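Local coordinates for metallopeptidase family protein (PDB 2EJQ), which is of unknown function but belongs to a zincin-like metallopeptidase family and probably binds a metal ion, at residues A[13-17]-A[93-97]; A[21-25]-A[97-101]; A[46-52]-A[65-71]. The protein carries 1 engineered substitution. All coordinates share one frame; numbering follows the deposited sequence.

Contact 1. Residues A[13-17]-A[93-97]. Engineered in segment 93-97: M93 (natural residue Leu).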
ATOM      1  N   LEU A  13      -1.162 -12.850  -1.823  1.00 48.61           N
ATOM      2  CA  LEU A  13       0.027 -12.348  -2.510  1.00 47.13           C
ATOM      3  C   LEU A  13       1.030 -11.804  -1.482  1.00 48.47           C
ATOM      4  O   LEU A  13       2.242 -12.011  -1.612  1.00 47.93           O
ATOM      5  CB  LEU A  13      -0.359 -11.244  -3.507  1.00 46.71           C
ATOM      6  CG  LEU A  13      -1.210 -11.632  -4.724  1.00 51.80           C
ATOM      7  CD1 LEU A  13      -1.560 -10.391  -5.534  1.00 47.12           C
ATOM      8  CD2 LEU A  13      -0.457 -12.624  -5.587  1.00 39.96           C
ATOM      9  N   TRP A  14       0.528 -11.132  -0.451  1.00 41.23           N
ATOM     10  CA  TRP A  14       1.403 -10.570   0.567  1.00 46.90           C
ATOM     11  C   TRP A  14       2.232 -11.648   1.252  1.00 51.91           C
ATOM     12  O   TRP A  14       3.407 -11.423   1.563  1.00 47.38           O
ATOM     13  CB  TRP A  14       0.594  -9.787   1.609  1.00 49.20           C
ATOM     14  CG  TRP A  14       1.444  -9.092   2.643  1.00 48.14           C
ATOM     15  CD1 TRP A  14       1.359  -9.240   3.997  1.00 52.29           C
ATOM     16  CD2 TRP A  14       2.483  -8.123   2.412  1.00 49.04           C
ATOM     17  NE1 TRP A  14       2.276  -8.427   4.626  1.00 54.64           N
ATOM     18  CE2 TRP A  14       2.980  -7.731   3.677  1.00 51.44           C
ATOM     19  CE3 TRP A  14       3.040  -7.546   1.261  1.00 47.13           C
ATOM     20  CZ2 TRP A  14       4.006  -6.793   3.828  1.00 49.38           C
ATOM     21  CZ3 TRP A  14       4.063  -6.609   1.409  1.00 49.42           C
ATOM     22  CH2 TRP A  14       4.535  -6.244   2.688  1.00 50.56           C
ATOM     23  N   GLU A  15       1.627 -12.813   1.486  1.00 50.50           N
ATOM     24  CA  GLU A  15       2.341 -13.914   2.117  1.00 57.23           C
ATOM     25  C   GLU A  15       3.459 -14.486   1.241  1.00 55.80           C
ATOM     26  O   GLU A  15       4.382 -15.099   1.762  1.00 62.57           O
ATOM     27  CB  GLU A  15       1.382 -15.042   2.505  1.00 60.36           C
ATOM     28  CG  GLU A  15       0.647 -14.845   3.833  1.00 78.89           C
ATOM     29  CD  GLU A  15       1.583 -14.748   5.031  1.00 83.98           C
ATOM     30  OE1 GLU A  15       2.578 -15.507   5.081  1.00 88.12           O
ATOM     31  OE2 GLU A  15       1.309 -13.920   5.931  1.00 84.57           O
ATOM     32  N   GLU A  16       3.385 -14.297  -0.076  1.00 54.91           N
ATOM     33  CA  GLU A  16       4.431 -14.804  -0.973  1.00 55.07           C
ATOM     34  C   GLU A  16       5.685 -13.968  -0.810  1.00 50.62           C
ATOM     35  O   GLU A  16       6.787 -14.417  -1.109  1.00 49.44           O
ATOM     36  CB  GLU A  16       4.002 -14.724  -2.442  1.00 57.11           C
ATOM     37  CG  GLU A  16       3.280 -15.940  -2.977  1.00 66.68           C
ATOM     38  CD  GLU A  16       3.027 -15.853  -4.477  1.00 70.54           C
ATOM     39  OE1 GLU A  16       3.998 -15.650  -5.239  1.00 69.07           O
ATOM     40  OE2 GLU A  16       1.857 -15.993  -4.890  1.00 71.77           O
ATOM     41  N   VAL A  17       5.497 -12.739  -0.345  1.00 49.58           N
ATOM     42  CA  VAL A  17       6.592 -11.809  -0.150  1.00 50.11           C
ATOM     43  C   VAL A  17       7.525 -12.218   0.995  1.00 55.11           C
ATOM     44  O   VAL A  17       7.088 -12.373   2.138  1.00 51.04           O
ATOM     45  CB  VAL A  17       6.053 -10.380   0.124  1.00 49.55           C
ATOM     46  CG1 VAL A  17       7.208  -9.414   0.315  1.00 45.99           C
ATOM     47  CG2 VAL A  17       5.168  -9.919  -1.030  1.00 47.74           C
ATOM     48  N   MET A  93       1.512  -3.513  -4.412  1.00 42.43           N
ATOM     49  CA  MET A  93       2.099  -3.853  -3.130  1.00 46.89           C
ATOM     50  C   MET A  93       3.608  -3.766  -3.103  1.00 46.92           C
ATOM     51  O   MET A  93       4.191  -3.136  -2.230  1.00 46.18           O
ATOM     52  CB  MET A  93       1.696  -5.262  -2.744  1.00 48.35           C
ATOM     53  CG  MET A  93       0.624  -5.298  -1.707  1.00 63.17           C
ATOM     54  SD  MET A  93       0.046  -6.957  -1.456  1.00 82.90           S
ATOM     55  CE  MET A  93       0.787  -7.799  -2.806  1.00 73.20           C
ATOM     56  N   LEU A  94       4.231  -4.424  -4.066  1.00 43.91           N
ATOM     57  CA  LEU A  94       5.677  -4.453  -4.145  1.00 47.26           C
ATOM     58  C   LEU A  94       6.276  -3.085  -4.416  1.00 46.18           C
ATOM     59  O   LEU A  94       7.402  -2.813  -4.019  1.00 46.18           O
ATOM     60  CB  LEU A  94       6.128  -5.450  -5.211  1.00 37.69           C
ATOM     61  CG  LEU A  94       5.709  -6.875  -4.879  1.00 42.60           C
ATOM     62  CD1 LEU A  94       6.267  -7.807  -5.945  1.00 39.22           C
ATOM     63  CD2 LEU A  94       6.220  -7.273  -3.508  1.00 43.07           C
ATOM     64  N   HIS A  95       5.524  -2.219  -5.087  1.00 46.00           N
ATOM     65  CA  HIS A  95       6.006  -0.876  -5.362  1.00 46.27           C
ATOM     66  C   HIS A  95       6.039  -0.091  -4.046  1.00 47.96           C
ATOM     67  O   HIS A  95       6.995   0.636  -3.771  1.00 42.47           O
ATOM     68  CB  HIS A  95       5.100  -0.167  -6.374  1.00 49.17           C
ATOM     69  CG  HIS A  95       5.599   1.186  -6.777  1.00 52.26           C
ATOM     70  ND1 HIS A  95       6.848   1.381  -7.332  1.00 56.31           N
ATOM     71  CD2 HIS A  95       5.034   2.414  -6.678  1.00 52.17           C
ATOM     72  CE1 HIS A  95       7.029   2.672  -7.556  1.00 59.11           C
ATOM     73  NE2 HIS A  95       5.944   3.319  -7.168  1.00 54.51           N
ATOM     74  N   GLU A  96       5.000  -0.239  -3.226  1.00 42.02           N
ATOM     75  CA  GLU A  96       4.985   0.462  -1.945  1.00 44.07           C
ATOM     76  C   GLU A  96       5.995  -0.173  -0.995  1.00 39.18           C
ATOM     77  O   GLU A  96       6.573   0.504  -0.154  1.00 34.01           O
ATOM     78  CB  GLU A  96       3.591   0.446  -1.314  1.00 37.54           C
ATOM     79  CG  GLU A  96       2.512   1.146  -2.128  1.00 48.30           C
ATOM     80  CD  GLU A  96       2.944   2.503  -2.650  1.00 48.42           C
ATOM     81  OE1 GLU A  96       3.690   3.208  -1.950  1.00 49.24           O
ATOM     82  OE2 GLU A  96       2.523   2.874  -3.763  1.00 56.24           O
ATOM     83  N   LEU A  97       6.214  -1.477  -1.128  1.00 40.60           N
ATOM     84  CA  LEU A  97       7.185  -2.138  -0.274  1.00 39.31           C
ATOM     85  C   LEU A  97       8.556  -1.535  -0.603  1.00 45.22           C
ATOM     86  O   LEU A  97       9.423  -1.412   0.260  1.00 44.41           O
ATOM     87  CB  LEU A  97       7.158  -3.656  -0.510  1.00 38.94           C
ATOM     88  CG  LEU A  97       8.186  -4.489   0.266  1.00 47.38           C
ATOM     89  CD1 LEU A  97       8.106  -4.127   1.734  1.00 50.51           C
ATOM     90  CD2 LEU A  97       7.938  -5.991   0.062  1.00 41.57           C
TER

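Contact 2. Residues A[21-25]-A[97-101]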
ATOM      1  N   PHE A  21      11.896  -8.739   3.841  1.00 55.42           N
ATOM      2  CA  PHE A  21      11.579  -7.474   3.169  1.00 50.52           C
ATOM      3  C   PHE A  21      10.571  -6.693   4.002  1.00 51.26           C
ATOM      4  O   PHE A  21      10.436  -5.488   3.848  1.00 55.84           O
ATOM      5  CB  PHE A  21      10.933  -7.703   1.796  1.00 50.01           C
ATOM      6  CG  PHE A  21      11.886  -8.141   0.724  1.00 50.12           C
ATOM      7  CD1 PHE A  21      13.113  -7.508   0.562  1.00 48.97           C
ATOM      8  CD2 PHE A  21      11.528  -9.147  -0.168  1.00 50.25           C
ATOM      9  CE1 PHE A  21      13.970  -7.865  -0.473  1.00 50.63           C
ATOM     10  CE2 PHE A  21      12.377  -9.513  -1.207  1.00 53.16           C
ATOM     11  CZ  PHE A  21      13.600  -8.872  -1.362  1.00 47.40           C
ATOM     12  N   LYS A  22       9.856  -7.384   4.880  1.00 54.10           N
ATOM     13  CA  LYS A  22       8.827  -6.744   5.695  1.00 53.63           C
ATOM     14  C   LYS A  22       9.313  -6.211   7.039  1.00 54.89           C
ATOM     15  O   LYS A  22       8.496  -5.773   7.869  1.00 52.81           O
ATOM     16  CB  LYS A  22       7.688  -7.734   5.920  1.00 50.89           C
ATOM     17  CG  LYS A  22       7.293  -8.477   4.656  1.00 52.64           C
ATOM     18  CD  LYS A  22       6.115  -9.375   4.916  1.00 49.05           C
ATOM     19  CE  LYS A  22       5.681 -10.079   3.661  1.00 43.67           C
ATOM     20  NZ  LYS A  22       4.653 -11.089   4.005  1.00 45.72           N
ATOM     21  N   ARG A  23      10.634  -6.228   7.250  1.00 56.28           N
ATOM     22  CA  ARG A  23      11.192  -5.755   8.531  1.00 54.82           C
ATOM     23  C   ARG A  23      10.869  -4.276   8.713  1.00 50.83           C
ATOM     24  O   ARG A  23      11.093  -3.447   7.827  1.00 53.37           O
ATOM     25  CB  ARG A  23      12.725  -5.951   8.611  1.00 61.88           C
ATOM     26  CG  ARG A  23      13.440  -5.185   7.466  1.00 73.32           C
ATOM     27  CD  ARG A  23      14.957  -4.980   7.799  1.00 85.09           C
ATOM     28  NE  ARG A  23      15.979  -5.412   6.829  1.00 93.02           N
ATOM     29  CZ  ARG A  23      16.037  -4.868   5.649  1.00 98.22           C
ATOM     30  NH1 ARG A  23      15.175  -3.947   5.406  1.00100.27           N
ATOM     31  NH2 ARG A  23      16.939  -5.187   4.740  1.00100.33           N
ATOM     32  N   GLY A  24      10.313  -3.952   9.871  1.00 49.08           N
ATOM     33  CA  GLY A  24       9.997  -2.566  10.150  1.00 49.41           C
ATOM     34  C   GLY A  24       8.622  -2.165   9.677  1.00 51.20           C
ATOM     35  O   GLY A  24       8.156  -1.062   9.970  1.00 46.75           O
ATOM     36  N   LEU A  25       7.979  -3.066   8.936  1.00 50.00           N
ATOM     37  CA  LEU A  25       6.638  -2.820   8.405  1.00 52.82           C
ATOM     38  C   LEU A  25       5.595  -3.641   9.174  1.00 54.78           C
ATOM     39  O   LEU A  25       5.713  -4.866   9.313  1.00 55.39           O
ATOM     40  CB  LEU A  25       6.583  -3.185   6.915  1.00 54.22           C
ATOM     41  CG  LEU A  25       5.236  -3.086   6.188  1.00 54.86           C
ATOM     42  CD1 LEU A  25       4.872  -1.629   5.966  1.00 47.99           C
ATOM     43  CD2 LEU A  25       5.310  -3.811   4.854  1.00 53.86           C
ATOM     44  N   LEU A  97       6.214  -1.477  -1.128  1.00 40.60           N
ATOM     45  CA  LEU A  97       7.185  -2.138  -0.274  1.00 39.31           C
ATOM     46  C   LEU A  97       8.556  -1.535  -0.603  1.00 45.22           C
ATOM     47  O   LEU A  97       9.423  -1.412   0.260  1.00 44.41           O
ATOM     48  CB  LEU A  97       7.158  -3.656  -0.510  1.00 38.94           C
ATOM     49  CG  LEU A  97       8.186  -4.489   0.266  1.00 47.38           C
ATOM     50  CD1 LEU A  97       8.106  -4.127   1.734  1.00 50.51           C
ATOM     51  CD2 LEU A  97       7.938  -5.991   0.062  1.00 41.57           C
ATOM     52  N   ARG A  98       8.743  -1.140  -1.859  1.00 47.91           N
ATOM     53  CA  ARG A  98      10.002  -0.524  -2.267  1.00 47.97           C
ATOM     54  C   ARG A  98      10.168   0.801  -1.527  1.00 45.89           C
ATOM     55  O   ARG A  98      11.262   1.140  -1.098  1.00 37.95           O
ATOM     56  CB  ARG A  98      10.036  -0.279  -3.775  1.00 48.76           C
ATOM     57  CG  ARG A  98      11.338   0.351  -4.228  1.00 58.81           C
ATOM     58  CD  ARG A  98      11.344   0.689  -5.700  1.00 63.29           C
ATOM     59  NE  ARG A  98      11.591   2.110  -5.899  1.00 77.67           N
ATOM     60  CZ  ARG A  98      11.646   2.700  -7.087  1.00 85.92           C
ATOM     61  NH1 ARG A  98      11.472   1.985  -8.193  1.00 87.54           N
ATOM     62  NH2 ARG A  98      11.871   4.004  -7.172  1.00 86.31           N
ATOM     63  N   HIS A  99       9.075   1.549  -1.377  1.00 40.29           N
ATOM     64  CA  HIS A  99       9.131   2.814  -0.656  1.00 43.16           C
ATOM     65  C   HIS A  99       9.476   2.606   0.813  1.00 44.98           C
ATOM     66  O   HIS A  99      10.122   3.447   1.425  1.00 40.11           O
ATOM     67  CB  HIS A  99       7.790   3.532  -0.772  1.00 46.67           C
ATOM     68  CG  HIS A  99       7.491   4.007  -2.158  1.00 53.10           C
ATOM     69  ND1 HIS A  99       6.213   4.264  -2.605  1.00 54.31           N
ATOM     70  CD2 HIS A  99       8.315   4.285  -3.198  1.00 52.33           C
ATOM     71  CE1 HIS A  99       6.260   4.679  -3.859  1.00 59.92           C
ATOM     72  NE2 HIS A  99       7.525   4.699  -4.241  1.00 59.02           N
ATOM     73  N   HIS A 100       9.029   1.484   1.368  1.00 43.38           N
ATOM     74  CA  HIS A 100       9.291   1.152   2.761  1.00 46.72           C
ATOM     75  C   HIS A 100      10.785   0.946   2.953  1.00 48.76           C
ATOM     76  O   HIS A 100      11.375   1.479   3.891  1.00 45.85           O
ATOM     77  CB  HIS A 100       8.552  -0.132   3.165  1.00 45.36           C
ATOM     78  CG  HIS A 100       8.959  -0.675   4.503  1.00 47.68           C
ATOM     79  ND1 HIS A 100       8.713  -0.012   5.687  1.00 47.74           N
ATOM     80  CD2 HIS A 100       9.604  -1.817   4.842  1.00 48.31           C
ATOM     81  CE1 HIS A 100       9.189  -0.721   6.694  1.00 44.56           C
ATOM     82  NE2 HIS A 100       9.735  -1.820   6.210  1.00 43.45           N
ATOM     83  N   LEU A 101      11.388   0.168   2.055  1.00 44.97           N
ATOM     84  CA  LEU A 101      12.809  -0.109   2.144  1.00 47.41           C
ATOM     85  C   LEU A 101      13.606   1.178   2.002  1.00 45.49           C
ATOM     86  O   LEU A 101      14.568   1.391   2.725  1.00 47.57           O
ATOM     87  CB  LEU A 101      13.239  -1.128   1.076  1.00 49.24           C
ATOM     88  CG  LEU A 101      12.653  -2.545   1.183  1.00 52.06           C
ATOM     89  CD1 LEU A 101      13.117  -3.391   0.015  1.00 54.27           C
ATOM     90  CD2 LEU A 101      13.090  -3.177   2.470  1.00 57.69           C
TER

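Contact 3. Residues A[46-52]-A[65-71]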
ATOM      1  N   LEU A  46      -3.881   3.578  -6.551  1.00 42.61           N
ATOM      2  CA  LEU A  46      -4.203   2.204  -6.144  1.00 47.42           C
ATOM      3  C   LEU A  46      -3.706   1.866  -4.726  1.00 43.34           C
ATOM      4  O   LEU A  46      -4.288   1.032  -4.033  1.00 41.81           O
ATOM      5  CB  LEU A  46      -3.613   1.198  -7.144  1.00 44.22           C
ATOM      6  CG  LEU A  46      -4.029   1.367  -8.609  1.00 48.48           C
ATOM      7  CD1 LEU A  46      -3.453   0.227  -9.459  1.00 37.64           C
ATOM      8  CD2 LEU A  46      -5.551   1.402  -8.709  1.00 41.54           C
ATOM      9  N   GLY A  47      -2.622   2.511  -4.311  1.00 41.96           N
ATOM     10  CA  GLY A  47      -2.076   2.274  -2.985  1.00 46.04           C
ATOM     11  C   GLY A  47      -1.038   3.314  -2.591  1.00 45.29           C
ATOM     12  O   GLY A  47      -0.724   4.219  -3.363  1.00 46.14           O
ATOM     13  N   GLU A  48      -0.515   3.204  -1.377  1.00 42.98           N
ATOM     14  CA  GLU A  48       0.506   4.131  -0.925  1.00 47.33           C
ATOM     15  C   GLU A  48       1.173   3.647   0.347  1.00 46.01           C
ATOM     16  O   GLU A  48       0.669   2.764   1.047  1.00 47.87           O
ATOM     17  CB  GLU A  48      -0.073   5.542  -0.712  1.00 50.46           C
ATOM     18  CG  GLU A  48      -0.994   5.685   0.482  1.00 52.73           C
ATOM     19  CD  GLU A  48      -1.539   7.105   0.648  1.00 57.56           C
ATOM     20  OE1 GLU A  48      -0.771   8.028   0.989  1.00 58.53           O
ATOM     21  OE2 GLU A  48      -2.747   7.303   0.434  1.00 52.93           O
ATOM     22  N   TYR A  49       2.326   4.231   0.634  1.00 46.02           N
ATOM     23  CA  TYR A  49       3.080   3.884   1.818  1.00 44.43           C
ATOM     24  C   TYR A  49       2.754   4.917   2.884  1.00 45.11           C
ATOM     25  O   TYR A  49       2.796   6.120   2.629  1.00 46.25           O
ATOM     26  CB  TYR A  49       4.569   3.909   1.507  1.00 44.92           C
ATOM     27  CG  TYR A  49       5.447   3.543   2.685  1.00 47.01           C
ATOM     28  CD1 TYR A  49       5.385   2.270   3.257  1.00 37.39           C
ATOM     29  CD2 TYR A  49       6.355   4.460   3.214  1.00 42.39           C
ATOM     30  CE1 TYR A  49       6.204   1.918   4.319  1.00 45.32           C
ATOM     31  CE2 TYR A  49       7.182   4.115   4.279  1.00 43.97           C
ATOM     32  CZ  TYR A  49       7.101   2.842   4.824  1.00 48.14           C
ATOM     33  OH  TYR A  49       7.932   2.494   5.861  1.00 47.71           O
ATOM     34  N   LEU A  50       2.408   4.449   4.076  1.00 47.52           N
ATOM     35  CA  LEU A  50       2.084   5.354   5.173  1.00 47.99           C
ATOM     36  C   LEU A  50       3.348   5.509   6.038  1.00 46.92           C
ATOM     37  O   LEU A  50       3.730   4.613   6.797  1.00 41.73           O
ATOM     38  CB  LEU A  50       0.911   4.777   5.968  1.00 48.68           C
ATOM     39  CG  LEU A  50      -0.312   4.359   5.133  1.00 53.93           C
ATOM     40  CD1 LEU A  50      -1.381   3.838   6.078  1.00 56.01           C
ATOM     41  CD2 LEU A  50      -0.865   5.537   4.305  1.00 48.62           C
ATOM     42  N   ASP A  51       4.002   6.656   5.897  1.00 49.78           N
ATOM     43  CA  ASP A  51       5.249   6.919   6.604  1.00 50.94           C
ATOM     44  C   ASP A  51       5.087   7.817   7.834  1.00 50.51           C
ATOM     45  O   ASP A  51       4.641   8.964   7.721  1.00 49.71           O
ATOM     46  CB  ASP A  51       6.245   7.560   5.633  1.00 53.01           C
ATOM     47  CG  ASP A  51       7.663   7.597   6.175  1.00 65.00           C
ATOM     48  OD1 ASP A  51       7.841   7.649   7.412  1.00 63.96           O
ATOM     49  OD2 ASP A  51       8.605   7.587   5.352  1.00 65.61           O
ATOM     50  N   PRO A  52       5.457   7.306   9.024  1.00 47.57           N
ATOM     51  CA  PRO A  52       5.355   8.070  10.272  1.00 52.10           C
ATOM     52  C   PRO A  52       5.987   9.455  10.090  1.00 54.01           C
ATOM     53  O   PRO A  52       5.460  10.462  10.559  1.00 54.15           O
ATOM     54  CB  PRO A  52       6.127   7.207  11.271  1.00 53.07           C
ATOM     55  CG  PRO A  52       5.877   5.822  10.780  1.00 56.34           C
ATOM     56  CD  PRO A  52       6.021   5.965   9.275  1.00 50.62           C
ATOM     57  N   GLY A  65       3.557   3.029  13.490  1.00 46.24           N
ATOM     58  CA  GLY A  65       3.937   1.934  12.620  1.00 52.64           C
ATOM     59  C   GLY A  65       4.023   2.364  11.170  1.00 55.12           C
ATOM     60  O   GLY A  65       3.679   3.492  10.816  1.00 50.85           O
ATOM     61  N   ARG A  66       4.507   1.458  10.329  1.00 54.72           N
ATOM     62  CA  ARG A  66       4.631   1.722   8.907  1.00 51.48           C
ATOM     63  C   ARG A  66       3.685   0.778   8.190  1.00 51.37           C
ATOM     64  O   ARG A  66       3.644  -0.425   8.476  1.00 50.14           O
ATOM     65  CB  ARG A  66       6.076   1.515   8.469  1.00 47.11           C
ATOM     66  CG  ARG A  66       6.981   2.604   9.011  1.00 50.41           C
ATOM     67  CD  ARG A  66       8.431   2.186   9.003  1.00 49.90           C
ATOM     68  NE  ARG A  66       9.292   3.261   9.471  1.00 46.87           N
ATOM     69  CZ  ARG A  66       9.683   4.293   8.729  1.00 52.72           C
ATOM     70  NH1 ARG A  66       9.298   4.398   7.464  1.00 52.96           N
ATOM     71  NH2 ARG A  66      10.464   5.228   9.259  1.00 52.57           N
ATOM     72  N   HIS A  67       2.917   1.330   7.259  1.00 52.64           N
ATOM     73  CA  HIS A  67       1.922   0.551   6.542  1.00 52.42           C
ATOM     74  C   HIS A  67       1.862   0.813   5.051  1.00 49.14           C
ATOM     75  O   HIS A  67       2.250   1.876   4.567  1.00 48.78           O
ATOM     76  CB  HIS A  67       0.524   0.861   7.106  1.00 50.94           C
ATOM     77  CG  HIS A  67       0.470   0.892   8.601  1.00 55.33           C
ATOM     78  ND1 HIS A  67       0.342  -0.256   9.357  1.00 49.71           N
ATOM     79  CD2 HIS A  67       0.591   1.912   9.475  1.00 55.67           C
ATOM     80  CE1 HIS A  67       0.390   0.063  10.637  1.00 54.85           C
ATOM     81  NE2 HIS A  67       0.543   1.370  10.742  1.00 58.15           N
ATOM     82  N   ILE A  68       1.346  -0.182   4.339  1.00 48.29           N
ATOM     83  CA  ILE A  68       1.093  -0.068   2.916  1.00 47.26           C
ATOM     84  C   ILE A  68      -0.449  -0.041   2.882  1.00 42.10           C
ATOM     85  O   ILE A  68      -1.102  -0.877   3.510  1.00 44.61           O
ATOM     86  CB  ILE A  68       1.587  -1.300   2.132  1.00 42.62           C
ATOM     87  CG1 ILE A  68       3.119  -1.350   2.181  1.00 41.11           C
ATOM     88  CG2 ILE A  68       1.054  -1.237   0.686  1.00 40.03           C
ATOM     89  CD1 ILE A  68       3.732  -2.570   1.496  1.00 33.53           C
ATOM     90  N   ALA A  69      -1.035   0.931   2.201  1.00 40.51           N
ATOM     91  CA  ALA A  69      -2.487   0.989   2.105  1.00 33.18           C
ATOM     92  C   ALA A  69      -2.901   0.695   0.669  1.00 41.06           C
ATOM     93  O   ALA A  69      -2.235   1.130  -0.269  1.00 39.99           O
ATOM     94  CB  ALA A  69      -2.984   2.364   2.514  1.00 37.43           C
ATOM     95  N   LEU A  70      -3.985  -0.062   0.510  1.00 40.16           N
ATOM     96  CA  LEU A  70      -4.520  -0.379  -0.807  1.00 41.86           C
ATOM     97  C   LEU A  70      -5.948   0.173  -0.847  1.00 44.86           C
ATOM     98  O   LEU A  70      -6.686   0.079   0.137  1.00 43.83           O
ATOM     99  CB  LEU A  70      -4.518  -1.892  -1.058  1.00 44.43           C
ATOM    100  CG  LEU A  70      -3.168  -2.569  -1.364  1.00 50.33           C
ATOM    101  CD1 LEU A  70      -3.382  -4.046  -1.655  1.00 46.49           C
ATOM    102  CD2 LEU A  70      -2.518  -1.910  -2.556  1.00 52.52           C
ATOM    103  N   TYR A  71      -6.330   0.769  -1.974  1.00 39.26           N
ATOM    104  CA  TYR A  71      -7.660   1.342  -2.114  1.00 40.96           C
ATOM    105  C   TYR A  71      -8.462   0.531  -3.128  1.00 41.27           C
ATOM    106  O   TYR A  71      -8.280   0.678  -4.334  1.00 39.06           O
ATOM    107  CB  TYR A  71      -7.532   2.796  -2.561  1.00 39.20           C
ATOM    108  CG  TYR A  71      -6.719   3.620  -1.587  1.00 47.15           C
ATOM    109  CD1 TYR A  71      -7.213   3.906  -0.316  1.00 50.05           C
ATOM    110  CD2 TYR A  71      -5.433   4.062  -1.912  1.00 42.52           C
ATOM    111  CE1 TYR A  71      -6.455   4.603   0.606  1.00 49.43           C
ATOM    112  CE2 TYR A  71      -4.668   4.761  -0.993  1.00 51.22           C
ATOM    113  CZ  TYR A  71      -5.185   5.026   0.267  1.00 50.49           C
ATOM    114  OH  TYR A  71      -4.428   5.695   1.197  1.00 47.54           O
TER
HETATM  115  O   HOH W   1      10.605   7.812   8.036  1.00 48.70           O

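Contact 1. Residues A[13-17]-A[93-97]
The carbonyl oxygen of W14, whose indole packs against M93 and L97, is gripped twice: V17 N donates to W14 O over 3.1 Å, and the ammonium of K22 bonds to the same oxygen while making a cation-pi contact with the W14 ring. That double grip holds the chain near the end of helix 3-16, where L13, W14 and V17 lean onto helix 85-105, and across the interface the meeting is wholly apolar. W14 swings its CG away from its own backbone N (chi1 -176°), which carries the six-membered ring out to the neighbouring helix. There M93 SD lies 5.3 Å from the centroid of the W14 six-membered ring and 64° off its normal, an oblique Met-aromatic contact. M93 is an engineered residue, leucine in the natural sequence; its chain bends at chi3, and CE rests 3.7 Å from L13 CB. Helix 85-105 carries an HExxH pattern (H95, E96, H99), consistent with the active-site helix of a zincin. M93, L94 and L97 form part of the surface that meets 13-17; E86, V89 and W90 extend it around L13. V17 suits the chain just after helix 3-16 because its branched CB sends one methyl to each of two leucines: CG1 is 3.5 Å from L97 CD2, and CG2 is 3.8 Å from L94 CD2. In both pairs the side chains run past each other in opposite senses. L97 CD2 also lies 4.1 Å from W14 CZ3, the leucine standing roughly perpendicular to the indole side chain. A tryptophan is long enough to continue past this point, and its ring also touches L25 of the following loop and I68 of strand 67-71.

Contact 2. Residues A[21-25]-A[97-101]
The imidazole of H100 presents one face to L25, whose CB sits over it, 3.7 Å from the ring centroid and 20° off the normal, a CH-pi contact offset toward the rim. At the ring's edge H100 NE2 donates to R23 O over 2.7 Å at a nearly straight 167°. The oxygen lies close to the imidazole plane, whereas the donor stands above the carbonyl plane of R23. With CG anti to the backbone N, H100 reaches out from its helix to this carbonyl. The second ring nitrogen, ND1, is hydrogen-bonded to the hydroxyl of Y49, so both nitrogens are engaged. Putting an alanine here would probably leave R23 O and the Y49 hydroxyl each short of a partner and open a gap against L25. G24 fits because its backbone has a positive phi of 89°, at which a CB would be jammed against the carbonyl O of R23 and would also press against H100 CE1. Leucines line the flank: L97 CD1 is 3.4 Å from F21 O, and L97 CD2 lies 3.9 Å from F21 CB. The F21 ring meets L101 obliquely, CD1 to CD1 at 4.2 Å, while R23 NH1 passes 3.7 Å from L101 CD2, the two side chains crossing at about a right angle. L25 N closes the bend by donating to K22 O. These residues form a type II beta turn, K22 to L25, whose central carbonyl, R23 O, accepts from a histidine on the helix that bears the zincin-like HExxH pattern.

Contact 3. Residues A[46-52]-A[65-71]
R66 threads past Y49 and P52 at the loop end of a long-looped beta hairpin, in which strands 47-50 and 67-71 run antiparallel. Its CB lies 3.3 Å from Y49 OH, and its CG lies 3.5 Å from P52 CD, which also sits over one face of the guanidinium. R66 CD lies 3.2 Å from Y49 OH. The chain runs extended to NE, and a turn at chi4 (-80°) brings NH1 back to the phenol: R66 NH1 donates to Y49 OH over 2.8 Å, with the ring and guanidinium only 24° from coplanar. NH1 also bonds to S103 OG; NH2 forms a salt bridge with E62 and donates to a water that in turn donates to D51 OD1. D51 OD1 itself is 3.6 Å from R66 NH1 but well out of the guanidinium plane, so the two interact by charge alone, while D51 OD2 is hydrogen-bonded to the same S103 OG. An arginine, with several N-H groups, suits such a site. Y49 OH is further bonded to H100. Strand 47-50 is an outer strand of the sheet, consistent with the edge strand that binds substrate in many zincins. Between the strands A69 N donates to E48 O over 2.8 Å, and E48 N returns a bond to A69 O. On the face shared by E48 and A69, L50 CD1 covers H67 CB. Y71 OH donates a hydrogen bond to E48 OE2, though the modelled 2.4 Å is too short to be trusted; that carboxylate also salt-bridges K35. G47 CA comes within 3.0 Å of A69 O, so a side chain at this glycine would clash with that oxygen.

Overall arrangement
Contacts 1 and 2 follow each other along helix 85-105 and share L97; their centres lie 9 Å apart. K22 of contact 2 joins them again, its NZ 2.8 Å from W14 O. Contact 3 is nested in the loops that both close, and meets the helix from the sheet. There H100 ND1 of contact 2 is 2.6 Å from Y49 OH, and E96 OE1 of segment 93-97 packs 3.1 Å from Y49 N. The strand pair thus lies beside the HExxH pattern, a probable metal site with no metal bound in this model. The side chains of L76 and A79, a magnesium site seen in a structure of this protein but not bound to this chain, are about 8 Å from that of L46.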